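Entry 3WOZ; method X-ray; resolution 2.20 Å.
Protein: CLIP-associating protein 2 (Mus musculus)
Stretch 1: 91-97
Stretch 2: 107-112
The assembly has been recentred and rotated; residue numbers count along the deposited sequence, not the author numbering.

Stretch 1 91-97: QLLKKMG
Stretch 2 107-112: KVQKAL

Residues 91–96 end one helix and residues 107–112 lie within another; the two run nearly antiparallel (signed crossing angle -151°), with a closest axial approach of 9.5 Å. Backbone torsions are helical (phi from -57° at Gln 109 to -72° at Lys 107, psi from -28° at Met 96 to -48° at Lys 110) until Gly 97, at -96°/3°, leaves the first helix. The bonds Lys 95 N to Gln 91 O (3.0 Å) and Met 96 N to Leu 92 O (2.8 Å) hold the first helix; Ala 111 N to Lys 107 O (3.1 Å) and Leu 112 N to Val 108 O (2.8 Å) hold the second. Met 96 and Val 108 set the register, their CA atoms 6.1 Å apart.

No hydrogen bond crosses the contact, which buries 390 Å² largely through apolar packing. Val 108, chi1 t (-179°), points toward the first helix. Its compact side chain suits this close approach: Val 108 CG1 lies 3.3 Å from Leu 92 O, 3.7 Å from Met 96 N and 3.8 Å from Met 96 CB, against a carbonyl and amide already paired with each other.

Leu 92 also points toward its partner helix, as rotamer mt (-79°, 178°). Both its methyls, Leu 92 CD1 and Leu 92 CD2, lie 3.8 Å from Ala 111 CB, and Leu 92 CD2 is also 4.2 Å from Val 108 CG1. The small Ala 111 side chain, directed toward the first helix, leaves Leu 92 CD1 3.8 Å from Ala 111 C.

Leu 112, likewise mt (-78°, 168°), packs Leu 112 CD2 3.6 Å from Leu 92 CB and 4.0 Å from Leu 93 CD2, whereas Leu 112 CD1 meets Met 96 CG at 3.8 Å. Leu 93 directs its CA-to-CB bond away, but its mt conformation (-71°, 166°) brings its end into contact.

Met 96, modelled as selenomethionine, takes chi1 t (-165°), chi2 p (67°) and chi3 t (-151°), placing Met 96 CE 3.4 Å from Gln 109 OE1. The CA-to-CB bond of Gln 109 points away overall, although Gln 109 CB still touches the first helix; chi1 t (-170°), chi2 p (58°) and chi3 of 71° bring the amide oxygen nearer, while the amide nitrogen is hydrogen-bonded just outside the two stretches. Lys 95 CB lies 4.1 Å from Val 108 CG1; with chi1 and chi2 m (-72°, -57°), chi3 at 146°, between wells, and chi4 t (164°), the lysine chain leads away to a hydrogen bond by its amine elsewhere in the structure.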

# COMPACT_ATOMS: atom_id res chain seq x y z
N GLN A 91 3.98 0.17 4.01
CA GLN A 91 4.95 1.24 4.23
C GLN A 91 4.70 2.42 3.29
O GLN A 91 4.85 3.58 3.69
CB GLN A 91 6.39 0.74 4.09
CG GLN A 91 6.87 -0.10 5.27
CD GLN A 91 7.01 0.70 6.55
OE1 GLN A 91 7.68 1.73 6.59
NE2 GLN A 91 6.37 0.23 7.62
N LEU A 92 4.29 2.13 2.05
CA LEU A 92 3.96 3.17 1.09
C LEU A 92 2.71 3.94 1.51
O LEU A 92 2.64 5.16 1.34
CB LEU A 92 3.78 2.59 -0.32
CG LEU A 92 5.01 2.26 -1.16
CD1 LEU A 92 4.55 1.67 -2.49
CD2 LEU A 92 5.90 3.50 -1.40
N LEU A 93 1.74 3.23 2.09
CA LEU A 93 0.51 3.88 2.57
C LEU A 93 0.78 4.77 3.79
O LEU A 93 0.18 5.84 3.92
CB LEU A 93 -0.59 2.86 2.86
CG LEU A 93 -1.21 2.19 1.64
CD1 LEU A 93 -2.01 0.97 2.08
CD2 LEU A 93 -2.09 3.16 0.85
N LYS A 94 1.68 4.32 4.66
CA LYS A 94 2.12 5.15 5.78
C LYS A 94 2.82 6.42 5.29
O LYS A 94 2.54 7.51 5.78
CB LYS A 94 3.03 4.35 6.72
CG LYS A 94 2.30 3.29 7.53
CD LYS A 94 3.25 2.56 8.46
CE LYS A 94 2.49 1.91 9.62
NZ LYS A 94 3.35 0.99 10.42
N LYS A 95 3.71 6.27 4.31
CA LYS A 95 4.38 7.42 3.69
C LYS A 95 3.40 8.36 3.01
O LYS A 95 3.51 9.58 3.13
CB LYS A 95 5.46 6.97 2.71
CG LYS A 95 6.70 6.38 3.37
CD LYS A 95 7.32 7.37 4.34
CE LYS A 95 7.92 6.66 5.53
NZ LYS A 95 8.84 7.56 6.25
N MSE A 96 2.43 7.78 2.31
CA MSE A 96 1.37 8.55 1.64
C MSE A 96 0.51 9.32 2.65
O MSE A 96 -0.05 10.36 2.31
CB MSE A 96 0.49 7.62 0.79
CG MSE A 96 -0.40 8.33 -0.21
SE MSE A 96 0.62 9.23 -1.63
CE MSE A 96 -0.63 10.67 -2.01
N GLY A 97 0.41 8.81 3.87
CA GLY A 97 -0.37 9.45 4.92
C GLY A 97 0.46 10.33 5.85
O GLY A 97 -0.08 10.89 6.80
N LYS A 107 5.90 10.90 -5.81
CA LYS A 107 6.74 9.71 -5.96
C LYS A 107 6.19 8.51 -5.19
O LYS A 107 6.34 7.38 -5.63
CB LYS A 107 8.17 10.02 -5.50
CG LYS A 107 8.92 11.03 -6.37
CD LYS A 107 10.21 11.48 -5.67
CE LYS A 107 11.21 12.13 -6.63
NZ LYS A 107 10.70 13.39 -7.25
N VAL A 108 5.56 8.77 -4.04
CA VAL A 108 4.90 7.74 -3.25
C VAL A 108 3.67 7.26 -4.00
O VAL A 108 3.45 6.05 -4.16
CB VAL A 108 4.49 8.24 -1.84
CG1 VAL A 108 3.82 7.12 -1.05
CG2 VAL A 108 5.68 8.78 -1.08
N GLN A 109 2.87 8.21 -4.49
CA GLN A 109 1.68 7.87 -5.28
C GLN A 109 2.04 7.02 -6.50
O GLN A 109 1.37 6.03 -6.80
CB GLN A 109 0.91 9.13 -5.70
CG GLN A 109 -0.46 8.84 -6.33
CD GLN A 109 -1.36 8.05 -5.39
OE1 GLN A 109 -1.84 8.57 -4.38
NE2 GLN A 109 -1.59 6.78 -5.72
N LYS A 110 3.13 7.40 -7.18
CA LYS A 110 3.61 6.67 -8.34
C LYS A 110 3.99 5.23 -7.97
O LYS A 110 3.60 4.29 -8.66
CB LYS A 110 4.80 7.40 -8.98
CG LYS A 110 5.52 6.62 -10.09
CD LYS A 110 4.63 6.44 -11.32
CE LYS A 110 5.41 5.84 -12.48
NZ LYS A 110 4.47 5.41 -13.56
N ALA A 111 4.76 5.08 -6.89
CA ALA A 111 5.12 3.77 -6.38
C ALA A 111 3.89 2.93 -6.02
O ALA A 111 3.85 1.73 -6.29
CB ALA A 111 6.06 3.90 -5.19
N LEU A 112 2.89 3.57 -5.41
CA LEU A 112 1.62 2.90 -5.10
C LEU A 112 0.90 2.44 -6.36
O LEU A 112 0.35 1.34 -6.38
CB LEU A 112 0.70 3.82 -4.29
CG LEU A 112 0.94 4.02 -2.79
CD1 LEU A 112 0.09 5.18 -2.29
CD2 LEU A 112 0.62 2.73 -2.00